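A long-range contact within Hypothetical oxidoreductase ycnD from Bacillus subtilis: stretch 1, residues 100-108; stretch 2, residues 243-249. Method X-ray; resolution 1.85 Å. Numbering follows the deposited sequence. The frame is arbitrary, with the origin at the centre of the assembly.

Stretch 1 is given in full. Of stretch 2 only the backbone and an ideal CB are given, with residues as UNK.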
# COMPACT_ATOMS: atom_id res chain seq x y z
N ILE A 100 -15.69 4.80 -12.28
CA ILE A 100 -14.96 4.71 -11.02
C ILE A 100 -13.92 5.83 -10.90
O ILE A 100 -13.66 6.33 -9.80
CB ILE A 100 -14.28 3.31 -10.88
CG1 ILE A 100 -13.80 3.11 -9.43
CG2 ILE A 100 -13.11 3.18 -11.85
CD1 ILE A 100 -14.92 3.12 -8.40
N THR A 101 -13.35 6.24 -12.03
CA THR A 101 -12.34 7.29 -12.01
C THR A 101 -12.90 8.70 -11.79
O THR A 101 -12.14 9.68 -11.76
CB THR A 101 -11.53 7.29 -13.31
OG1 THR A 101 -12.42 7.21 -14.43
CG2 THR A 101 -10.57 6.11 -13.32
N ASN A 102 -14.21 8.80 -11.63
CA ASN A 102 -14.83 10.11 -11.41
C ASN A 102 -15.07 10.41 -9.93
O ASN A 102 -15.78 11.35 -9.58
CB ASN A 102 -16.13 10.22 -12.20
CG ASN A 102 -15.88 10.29 -13.70
OD1 ASN A 102 -14.95 10.98 -14.15
ND2 ASN A 102 -16.70 9.60 -14.48
N GLY A 103 -14.45 9.61 -9.06
CA GLY A 103 -14.57 9.79 -7.63
C GLY A 103 -13.28 9.35 -6.97
O GLY A 103 -12.54 8.55 -7.55
N LEU A 104 -13.00 9.86 -5.78
CA LEU A 104 -11.77 9.51 -5.07
C LEU A 104 -11.61 8.03 -4.71
O LEU A 104 -10.52 7.59 -4.37
CB LEU A 104 -11.62 10.37 -3.81
CG LEU A 104 -11.28 11.84 -4.10
CD1 LEU A 104 -11.28 12.66 -2.82
CD2 LEU A 104 -9.91 11.91 -4.77
N GLU A 105 -12.70 7.26 -4.80
CA GLU A 105 -12.61 5.84 -4.49
C GLU A 105 -11.54 5.19 -5.38
O GLU A 105 -10.79 4.33 -4.93
CB GLU A 105 -13.97 5.16 -4.71
CG GLU A 105 -13.95 3.62 -4.72
CD GLU A 105 -13.45 3.00 -3.42
OE1 GLU A 105 -13.34 3.71 -2.39
OE2 GLU A 105 -13.19 1.77 -3.41
N SER A 106 -11.48 5.62 -6.64
CA SER A 106 -10.50 5.07 -7.59
C SER A 106 -9.08 5.40 -7.12
O SER A 106 -8.18 4.57 -7.24
CB SER A 106 -10.73 5.66 -8.99
OG SER A 106 -10.63 7.07 -8.97
N VAL A 107 -8.90 6.60 -6.59
CA VAL A 107 -7.60 7.03 -6.10
C VAL A 107 -7.18 6.17 -4.91
O VAL A 107 -6.03 5.75 -4.81
CB VAL A 107 -7.63 8.53 -5.68
CG1 VAL A 107 -6.33 8.91 -4.97
CG2 VAL A 107 -7.83 9.40 -6.93
N LEU A 108 -8.12 5.88 -4.01
CA LEU A 108 -7.80 5.05 -2.86
C LEU A 108 -7.48 3.63 -3.32
O LEU A 108 -6.53 3.02 -2.84
CB LEU A 108 -8.97 5.02 -1.86
CG LEU A 108 -9.33 6.35 -1.19
CD1 LEU A 108 -10.44 6.11 -0.17
CD2 LEU A 108 -8.10 6.96 -0.52
N UNK A 243 -4.66 13.55 -15.18
CA UNK A 243 -4.54 12.14 -15.54
C UNK A 243 -5.89 11.43 -15.64
O UNK A 243 -5.95 10.20 -15.65
CB UNK A 243 -3.66 11.42 -14.51
N UNK A 244 -6.97 12.20 -15.69
CA UNK A 244 -8.29 11.61 -15.83
C UNK A 244 -9.05 11.26 -14.57
O UNK A 244 -10.13 10.69 -14.64
CB UNK A 244 -8.16 10.33 -16.66
N UNK A 245 -8.49 11.58 -13.41
CA UNK A 245 -9.16 11.29 -12.14
C UNK A 245 -9.89 12.54 -11.68
O UNK A 245 -9.30 13.61 -11.58
CB UNK A 245 -8.16 10.82 -11.08
N UNK A 246 -11.18 12.40 -11.40
CA UNK A 246 -11.97 13.53 -10.96
C UNK A 246 -12.39 13.39 -9.50
O UNK A 246 -12.60 12.29 -9.01
CB UNK A 246 -13.20 13.69 -11.85
N UNK A 247 -12.48 14.52 -8.82
CA UNK A 247 -12.90 14.54 -7.43
C UNK A 247 -14.41 14.74 -7.46
O UNK A 247 -14.89 15.71 -8.06
CB UNK A 247 -12.19 15.63 -6.63
N UNK A 248 -15.16 13.84 -6.85
CA UNK A 248 -16.62 13.96 -6.85
C UNK A 248 -17.03 15.26 -6.16
O UNK A 248 -16.34 15.76 -5.28
CB UNK A 248 -17.27 12.76 -6.16
N UNK A 249 -18.18 15.80 -6.57
CA UNK A 249 -18.68 17.04 -5.99
C UNK A 249 -19.54 16.73 -4.78
O UNK A 249 -19.87 15.55 -4.57
CB UNK A 249 -19.47 17.85 -7.02

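Position 243 has nothing of stretch 1 within 5.5 Å of its ideal CB, so the contact leaves its identity open; it is Gln243, the first residue after a helix to leave helical backbone angles.

Position 244 is decided by its own backbone. With phi 90° and psi 4°, a CB would be jammed against the carbonyl O of the residue before, which calls for glycine, and Gly244 it is. Its carbonyl O receives a hydrogen bond from water 1, which also accepts from Thr101 OG1 and donates to Asn102 OD1.

At 245 the CA-to-CB bond points sideways, but the ideal CB lies 4.4 Å from Val107 CG2 and 5.0 Å from Ser106 OG, and Thr101 CG2 borders the same space. A long aliphatic or an aromatic side chain could use these methyl groups. The residue is Phe245. Its chi1 of -68° (m) brings the ring in, with Phe245 CD1 4.1 Å from Val107 CG2 and Phe245 CE1 3.8 Å from Thr101 CG2. Ser106 OG meets the ring edge, 3.4 Å from Phe245 CD1; this hydroxyl is already engaged, donating to Gly103 O at 2.8 Å.

The backbone N of 246 forms a nearly straight hydrogen bond to Thr101 O, 2.9 Å long with an angle of 170° at the hydrogen, so any residue but proline could supply it. The CB points sideways, and Asn102 OD1, an acceptor, lies 4.0 Å from the ideal CB of 246. A side chain with a donor would suit, long or short; a positive charge is welcome but not required. Lys246 runs out through t angles at chi2 and chi3, and chi4 (p) sets NZ 3.0 Å from Asn102 OD1 in a hydrogen bond.

The CB at 247 points away, yet it lies 4.6 Å from Leu104 CG. A modest apolar side chain fits. Val247 sets CG2 4.2 Å from Leu104 CD2.

At 248 the CA-to-CB bond points sideways. Leu104 N, 5.2 Å from the ideal CB of 248, and the more distant Glu105 N have no backbone acceptor within the stretch. An acceptor on a side chain able to fold back is wanted; glutamate or glutamine would reach, and a negative charge also suits a place near the N-terminal end of a helix. Glu248 brings OE1 to accept from Leu104 N at 2.7 Å and 163°. Glu248 OE2 accepts from water 3 at 2.7 Å, and that water accepts from Glu105 N at 3.0 Å.

Position 249 points away, with nothing of stretch 1 near its CB, so many residues would do; Lys249 extends clear of the contact.

Stretch 2 (243-249) QGFKVEK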
# COMPACT_ATOMS: atom_id res chain seq x y z
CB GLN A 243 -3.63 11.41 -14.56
CG GLN A 243 -2.17 11.80 -14.67
CD GLN A 243 -1.65 11.72 -16.10
OE1 GLN A 243 -1.58 12.73 -16.81
NE2 GLN A 243 -1.30 10.52 -16.54
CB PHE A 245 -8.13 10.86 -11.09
CG PHE A 245 -7.51 9.52 -11.38
CD1 PHE A 245 -8.10 8.35 -10.92
CD2 PHE A 245 -6.34 9.44 -12.13
CE1 PHE A 245 -7.54 7.11 -11.21
CE2 PHE A 245 -5.76 8.20 -12.42
CZ PHE A 245 -6.37 7.03 -11.96
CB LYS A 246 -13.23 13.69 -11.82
CG LYS A 246 -12.96 13.90 -13.30
CD LYS A 246 -14.24 14.29 -14.02
CE LYS A 246 -14.04 14.36 -15.52
NZ LYS A 246 -13.84 13.01 -16.12
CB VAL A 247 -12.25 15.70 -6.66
CG1 VAL A 247 -12.78 15.75 -5.23
CG2 VAL A 247 -10.73 15.53 -6.66
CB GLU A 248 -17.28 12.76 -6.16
CG GLU A 248 -16.95 12.60 -4.69
CD GLU A 248 -15.79 11.66 -4.45
OE1 GLU A 248 -14.72 11.86 -5.07
OE2 GLU A 248 -15.94 10.72 -3.65
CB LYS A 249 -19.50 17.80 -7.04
CG LYS A 249 -18.74 18.07 -8.33
CD LYS A 249 -19.61 18.79 -9.36
CE LYS A 249 -18.84 19.04 -10.65
NZ LYS A 249 -19.66 19.77 -11.65
O HOH W 1 -12.54 9.90 -15.03
O HOH W 2 -10.53 10.38 -8.57
O HOH W 3 -15.47 8.31 -4.67
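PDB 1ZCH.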